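Long-range contact in formate-dependent phosphoribosylglycinamide formyltransferase (Mycobacterium tuberculosis H37Rv, PDB 6KHR), which is an enzyme of the ATP-grasp superfamily, whose members commonly bind nucleotide: residues A165-P173 and G181-P188. Residues are numbered along the deposited sequence; the frame is centred on the assembly and turned at random.
Sequences AGFPLLVSP and GSSVVAGP
Phe167 lies against the backbone of Gly187 and the ring of Pro188 where two roughly antiparallel segments, 165-173 and 181-188, run side by side at the surface of the ATP-grasp domain. Gly187 CA sits over the aromatic face in a CH-pi contact, 3.7 Å from the Phe167 ring centroid and 18° off the ring normal; glycine suits this place because Pro188 CD leaves little room for a CB. Pro188 adds an off-centre CH-pi contact through CD. At the rim, Val185 O meets the Phe167 ring edge in plane, and Val185 CG2, set anti to the backbone N by a chi1 of 53°, reaches Phe167 CE1 at 3.6 Å. Next along, Pro168, preceded by a cis peptide bond, turns CB to Ala186, whose small side chain fits beside it. Leu170 CD2 meets Val184 CG1 at 4.1 Å, the two side chains pointing the same way. Behind segment 165-173, helix 155-165 receives Phe167, Leu169 and Val171 on Ala162, Val161 and Leu158, while Ser172 pairs through its backbone with Cys215 of strand 214-217. The pairing with 181-188 is irregular: one hydrogen bond joins the backbones, from Leu169 N to Val185 O, and its 2.5 Å length is doubtfully short. Within segment 165-173, Ser172 OG donates to Pro173 O at 3.0 Å.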
loop_
_atom_site.group_PDB
_atom_site.type_symbol
_atom_site.label_atom_id
_atom_site.label_comp_id
_atom_site.label_asym_id
_atom_site.label_seq_id
_atom_site.Cartn_x
_atom_site.Cartn_y
_atom_site.Cartn_z
ATOM N N ALA A 165 15.473 -35.779 28.519
ATOM C CA ALA A 165 14.981 -34.386 28.442
ATOM C C ALA A 165 14.137 -33.951 29.626
ATOM O O ALA A 165 14.299 -32.829 30.036
ATOM C CB ALA A 165 14.185 -34.226 27.196
ATOM N N GLY A 166 13.224 -34.773 30.106
ATOM C CA GLY A 166 12.411 -34.320 31.242
ATOM C C GLY A 166 11.097 -33.755 30.770
ATOM O O GLY A 166 10.787 -33.954 29.631
ATOM N N PHE A 167 10.348 -33.059 31.602
ATOM C CA PHE A 167 9.038 -32.619 31.079
ATOM C C PHE A 167 8.882 -31.114 31.245
ATOM O O PHE A 167 9.568 -30.572 32.077
ATOM C CB PHE A 167 7.949 -33.422 31.783
ATOM C CG PHE A 167 7.869 -34.844 31.308
ATOM C CD1 PHE A 167 7.203 -35.158 30.146
ATOM C CD2 PHE A 167 8.468 -35.862 32.019
ATOM C CE1 PHE A 167 7.138 -36.463 29.708
ATOM C CE2 PHE A 167 8.395 -37.165 31.579
ATOM C CZ PHE A 167 7.729 -37.463 30.426
ATOM N N PRO A 168 7.975 -30.438 30.512
ATOM C CA PRO A 168 7.162 -31.070 29.487
ATOM C C PRO A 168 7.885 -31.183 28.152
ATOM O O PRO A 168 8.872 -30.543 27.996
ATOM C CB PRO A 168 6.068 -30.048 29.226
ATOM C CG PRO A 168 6.757 -28.760 29.486
ATOM C CD PRO A 168 7.632 -29.043 30.684
ATOM N N LEU A 169 7.333 -32.010 27.265
ATOM C CA LEU A 169 7.838 -32.226 25.890
ATOM C C LEU A 169 6.750 -31.804 24.913
ATOM O O LEU A 169 5.612 -31.632 25.312
ATOM C CB LEU A 169 8.172 -33.694 25.695
ATOM C CG LEU A 169 9.620 -34.049 25.971
ATOM C CD1 LEU A 169 9.880 -35.508 25.673
ATOM C CD2 LEU A 169 10.527 -33.183 25.143
ATOM N N LEU A 170 7.112 -31.661 23.657
ATOM C CA LEU A 170 6.155 -31.151 22.665
ATOM C C LEU A 170 6.108 -32.156 21.536
ATOM O O LEU A 170 6.625 -31.861 20.485
ATOM C CB LEU A 170 6.738 -29.838 22.154
ATOM C CG LEU A 170 5.805 -28.647 22.212
ATOM C CD1 LEU A 170 4.541 -28.936 21.424
ATOM C CD2 LEU A 170 5.492 -28.311 23.654
ATOM N N VAL A 171 5.501 -33.305 21.768
ATOM C CA VAL A 171 5.502 -34.323 20.692
ATOM C C VAL A 171 4.604 -33.840 19.566
ATOM O O VAL A 171 3.468 -33.554 19.801
ATOM C CB VAL A 171 5.108 -35.713 21.187
ATOM C CG1 VAL A 171 3.627 -35.774 21.461
ATOM C CG2 VAL A 171 5.486 -36.741 20.146
ATOM N N SER A 172 5.162 -33.806 18.375
ATOM C CA SER A 172 4.518 -33.319 17.181
ATOM C C SER A 172 4.807 -34.289 16.049
ATOM O O SER A 172 5.908 -34.859 15.981
ATOM C CB SER A 172 5.028 -31.919 16.810
ATOM O OG SER A 172 4.708 -31.605 15.471
ATOM N N PRO A 173 3.839 -34.525 15.170
ATOM C CA PRO A 173 4.133 -35.286 13.951
ATOM C C PRO A 173 5.125 -34.515 13.093
ATOM O O PRO A 173 5.038 -33.295 12.969
ATOM C CB PRO A 173 2.762 -35.421 13.273
ATOM C CG PRO A 173 1.920 -34.311 13.877
ATOM C CD PRO A 173 2.428 -34.116 15.268
ATOM N N GLY A 181 -2.137 -33.762 15.254
ATOM C CA GLY A 181 -1.907 -32.462 15.859
ATOM C C GLY A 181 -0.756 -32.518 16.858
ATOM O O GLY A 181 -0.296 -33.596 17.230
ATOM N N SER A 182 -0.313 -31.335 17.295
ATOM C CA SER A 182 0.862 -31.204 18.137
ATOM C C SER A 182 0.476 -31.358 19.604
ATOM O O SER A 182 0.120 -30.381 20.261
ATOM C CB SER A 182 1.550 -29.893 17.872
ATOM O OG SER A 182 1.801 -29.731 16.479
ATOM N N SER A 183 0.569 -32.599 20.097
ATOM C CA SER A 183 0.315 -32.933 21.490
ATOM C C SER A 183 1.435 -32.400 22.380
ATOM O O SER A 183 2.565 -32.220 21.926
ATOM C CB SER A 183 0.139 -34.427 21.664
ATOM O OG SER A 183 -1.027 -34.877 20.987
ATOM N N VAL A 184 1.095 -32.159 23.657
ATOM C CA VAL A 184 2.020 -31.644 24.653
ATOM C C VAL A 184 2.313 -32.752 25.654
ATOM O O VAL A 184 1.568 -32.931 26.613
ATOM C CB VAL A 184 1.459 -30.394 25.358
ATOM C CG1 VAL A 184 1.522 -29.144 24.484
ATOM C CG2 VAL A 184 0.047 -30.610 25.883
ATOM N N VAL A 185 3.403 -33.497 25.431
ATOM C CA VAL A 185 3.791 -34.523 26.384
ATOM C C VAL A 185 4.392 -33.843 27.612
ATOM O O VAL A 185 5.608 -33.798 27.792
ATOM C CB VAL A 185 4.691 -35.621 25.774
ATOM C CG1 VAL A 185 5.913 -35.062 25.059
ATOM C CG2 VAL A 185 5.093 -36.677 26.789
ATOM N N ALA A 186 3.470 -33.574 28.550
ATOM C CA ALA A 186 3.675 -32.927 29.874
ATOM C C ALA A 186 3.825 -33.943 31.021
ATOM O O ALA A 186 3.803 -33.536 32.183
ATOM C CB ALA A 186 2.539 -31.986 30.161
ATOM N N GLY A 187 4.003 -35.222 30.727
ATOM C CA GLY A 187 4.198 -36.183 31.827
ATOM C C GLY A 187 4.423 -37.567 31.277
ATOM O O GLY A 187 4.083 -37.784 30.133
ATOM N N PRO A 188 4.892 -38.558 32.056
ATOM C CA PRO A 188 5.133 -39.911 31.532
ATOM C C PRO A 188 3.924 -40.793 31.171
ATOM O O PRO A 188 4.137 -41.918 30.805
ATOM C CB PRO A 188 5.966 -40.578 32.633
ATOM C CG PRO A 188 6.404 -39.445 33.516
ATOM C CD PRO A 188 5.279 -38.438 33.446
#